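Local coordinates for uncharacterized hypothetical protein FTT_1539c (Francisella tularensis subsp. tularensis, PDB 4QVR), which is of unknown function, probably carries a signal sequence, consistent with export from the cytoplasm, and belongs to the DUF6844 family, at residues N247-L252 / K276-F281. Residues are numbered along the deposited sequence; the frame is centred on the assembly and turned at random.
Sequences NLSGLL and KIKGMF
Lys278 lies along the turn 247-250 from root to tip. Its CB sits 3.9 Å from Gly250 CA; the CA atoms of Gly250 and Lys278, 4.0 Å apart, are the nearest such pair, and this close approach falls where Gly250 has no side chain. CG then passes Ser249 OG at 3.7 Å, CD and CE skirt the amide oxygen of Asn247, and NZ donates to that oxygen, OD1, at 2.8 Å. NZ comes in nearly end-on to the C=O (C=O...N angle 155°), tilted 19° from the carbonyl plane. CG stands anti to the backbone N (chi1 172°) and the rest of the chain is fully extended, which is how the charge reaches so far along the turn. Asn247 ND2 is bound in turn to Tyr153 OH, which helps set which way the amide faces. In the fold, a 3-10 turn at 248-250 leads from helix 224-246 into an edge strand of a three-stranded antiparallel sheet; the hairpin 251-273 then returns the chain to helix 275-285, packed against that turn. One helical turn beyond Ile277, Phe281 brings ring atom CD2 to 3.5 Å from Ser249 O, an oxygen that Ile277 CG2 also approaches. The other branch of Ile277, CG1, meets Leu252 CD2 at 4.3 Å, a loose apolar touch, while Leu252 also packs on Ile318 and Val320 of strand 318-322.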
ATOM      1  N   ASN A 247      -3.893  12.087   2.934  1.00 48.38           N
ATOM      2  CA  ASN A 247      -4.900  11.031   2.967  1.00 46.81           C
ATOM      3  C   ASN A 247      -4.370   9.611   2.872  1.00 46.37           C
ATOM      4  O   ASN A 247      -5.149   8.668   2.990  1.00 51.87           O
ATOM      5  CB  ASN A 247      -5.870  11.218   1.809  1.00 49.33           C
ATOM      6  CG  ASN A 247      -6.680  12.480   1.921  1.00 50.21           C
ATOM      7  OD1 ASN A 247      -6.586  13.193   2.900  1.00 56.59           O
ATOM      8  ND2 ASN A 247      -7.490  12.756   0.909  1.00 52.13           N
ATOM      9  N   LEU A 248      -3.075   9.425   2.616  1.00 46.74           N
ATOM     10  CA  LEU A 248      -2.537   8.073   2.490  1.00 46.43           C
ATOM     11  C   LEU A 248      -2.826   7.214   3.666  1.00 45.87           C
ATOM     12  O   LEU A 248      -2.978   6.020   3.532  1.00 54.65           O
ATOM     13  CB  LEU A 248      -1.022   8.060   2.255  1.00 47.54           C
ATOM     14  CG  LEU A 248      -0.568   8.387   0.851  1.00 45.75           C
ATOM     15  CD1 LEU A 248       0.943   8.243   0.760  1.00 46.76           C
ATOM     16  CD2 LEU A 248      -1.276   7.495  -0.147  1.00 44.29           C
ATOM     17  N   SER A 249      -2.878   7.819   4.829  1.00 47.48           N
ATOM     18  CA  SER A 249      -3.156   7.102   6.050  1.00 46.21           C
ATOM     19  C   SER A 249      -4.549   6.479   6.023  1.00 46.91           C
ATOM     20  O   SER A 249      -4.836   5.618   6.852  1.00 50.49           O
ATOM     21  CB  SER A 249      -2.976   8.044   7.242  1.00 48.26           C
ATOM     22  OG  SER A 249      -3.690   9.249   7.008  1.00 53.87           O
ATOM     23  N   GLY A 250      -5.403   6.892   5.082  1.00 41.82           N
ATOM     24  CA  GLY A 250      -6.757   6.314   4.928  1.00 42.32           C
ATOM     25  C   GLY A 250      -6.823   5.323   3.766  1.00 39.64           C
ATOM     26  O   GLY A 250      -7.814   4.628   3.580  1.00 38.33           O
ATOM     27  N   LEU A 251      -5.764   5.253   2.975  1.00 38.95           N
ATOM     28  CA  LEU A 251      -5.731   4.319   1.830  1.00 41.02           C
ATOM     29  C   LEU A 251      -5.210   2.981   2.366  1.00 40.87           C
ATOM     30  O   LEU A 251      -4.062   2.851   2.729  1.00 40.48           O
ATOM     31  CB  LEU A 251      -4.842   4.847   0.715  1.00 38.79           C
ATOM     32  CG  LEU A 251      -4.952   4.043  -0.580  1.00 39.91           C
ATOM     33  CD1 LEU A 251      -6.302   4.278  -1.241  1.00 38.66           C
ATOM     34  CD2 LEU A 251      -3.867   4.449  -1.534  1.00 39.93           C
ATOM     35  N   LEU A 252      -6.070   1.988   2.415  1.00 43.64           N
ATOM     36  CA  LEU A 252      -5.733   0.719   3.036  1.00 45.09           C
ATOM     37  C   LEU A 252      -5.840  -0.485   2.084  1.00 42.37           C
ATOM     38  O   LEU A 252      -6.781  -0.549   1.295  1.00 37.27           O
ATOM     39  CB  LEU A 252      -6.756   0.546   4.135  1.00 52.45           C
ATOM     40  CG  LEU A 252      -6.602  -0.465   5.239  1.00 61.06           C
ATOM     41  CD1 LEU A 252      -5.518   0.030   6.185  1.00 66.74           C
ATOM     42  CD2 LEU A 252      -7.931  -0.585   5.962  1.00 65.77           C
ATOM     43  N   LYS A 276     -12.752   7.407   7.873  1.00 57.35           N
ATOM     44  CA  LYS A 276     -12.780   6.883   9.237  1.00 64.76           C
ATOM     45  C   LYS A 276     -11.452   6.260   9.613  1.00 61.88           C
ATOM     46  O   LYS A 276     -10.948   6.507  10.705  1.00 68.73           O
ATOM     47  CB  LYS A 276     -13.928   5.911   9.414  1.00 73.99           C
ATOM     48  CG  LYS A 276     -15.254   6.618   9.212  1.00 84.93           C
ATOM     49  CD  LYS A 276     -16.457   5.748   9.503  1.00 94.37           C
ATOM     50  CE  LYS A 276     -17.707   6.609   9.448  1.00100.86           C
ATOM     51  NZ  LYS A 276     -18.958   5.850   9.718  1.00105.24           N
ATOM     52  N   ILE A 277     -10.878   5.474   8.706  1.00 60.66           N
ATOM     53  CA  ILE A 277      -9.557   4.888   8.930  1.00 55.87           C
ATOM     54  C   ILE A 277      -8.533   6.014   9.053  1.00 56.23           C
ATOM     55  O   ILE A 277      -7.690   5.989   9.951  1.00 54.40           O
ATOM     56  CB  ILE A 277      -9.165   3.895   7.826  1.00 50.59           C
ATOM     57  CG1 ILE A 277     -10.029   2.650   7.936  1.00 53.60           C
ATOM     58  CG2 ILE A 277      -7.687   3.508   7.931  1.00 49.25           C
ATOM     59  CD1 ILE A 277      -9.828   1.860   9.224  1.00 55.67           C
ATOM     60  N   LYS A 278      -8.609   7.012   8.176  1.00 55.03           N
ATOM     61  CA  LYS A 278      -7.702   8.147   8.308  1.00 59.04           C
ATOM     62  C   LYS A 278      -7.858   8.806   9.697  1.00 62.70           C
ATOM     63  O   LYS A 278      -6.873   9.136  10.345  1.00 67.15           O
ATOM     64  CB  LYS A 278      -7.942   9.198   7.231  1.00 57.20           C
ATOM     65  CG  LYS A 278      -7.132  10.464   7.497  1.00 59.00           C
ATOM     66  CD  LYS A 278      -7.345  11.534   6.446  1.00 63.61           C
ATOM     67  CE  LYS A 278      -6.530  12.768   6.791  1.00 68.45           C
ATOM     68  NZ  LYS A 278      -6.535  13.751   5.683  1.00 71.56           N
ATOM     69  N   GLY A 279      -9.107   9.016  10.116  1.00 68.35           N
ATOM     70  CA  GLY A 279      -9.429   9.642  11.401  1.00 68.11           C
ATOM     71  C   GLY A 279      -9.055   8.796  12.607  1.00 72.93           C
ATOM     72  O   GLY A 279      -8.717   9.323  13.663  1.00 68.57           O
HETATM   73  N   MSE A 280      -9.123   7.482  12.452  1.00 73.98           N
HETATM   74  CA  MSE A 280      -8.752   6.577  13.523  1.00 74.54           C
HETATM   75  C   MSE A 280      -7.278   6.724  13.804  1.00 74.71           C
HETATM   76  O   MSE A 280      -6.877   6.858  14.960  1.00 77.59           O
HETATM   77  CB  MSE A 280      -9.103   5.163  13.098  1.00 77.36           C
HETATM   78  CG  MSE A 280      -8.810   4.149  14.190  1.00 84.46           C
HETATM   79 SE   MSE A 280      -8.470   2.412  13.340  1.00 96.61          SE
HETATM   80  CE  MSE A 280      -6.756   2.746  12.427  1.00 93.89           C
ATOM     81  N   PHE A 281      -6.451   6.713  12.765  1.00 70.81           N
ATOM     82  CA  PHE A 281      -5.010   6.867  12.972  1.00 71.29           C
ATOM     83  C   PHE A 281      -4.595   8.225  13.527  1.00 77.67           C
ATOM     84  O   PHE A 281      -3.652   8.310  14.322  1.00 80.97           O
ATOM     85  CB  PHE A 281      -4.228   6.585  11.704  1.00 63.66           C
ATOM     86  CG  PHE A 281      -4.125   5.137  11.380  1.00 65.29           C
ATOM     87  CD1 PHE A 281      -3.422   4.288  12.221  1.00 69.15           C
ATOM     88  CD2 PHE A 281      -4.684   4.615  10.220  1.00 59.38           C
ATOM     89  CE1 PHE A 281      -3.292   2.939  11.917  1.00 70.88           C
ATOM     90  CE2 PHE A 281      -4.559   3.273   9.916  1.00 60.11           C
ATOM     91  CZ  PHE A 281      -3.858   2.430  10.759  1.00 65.34           C
TER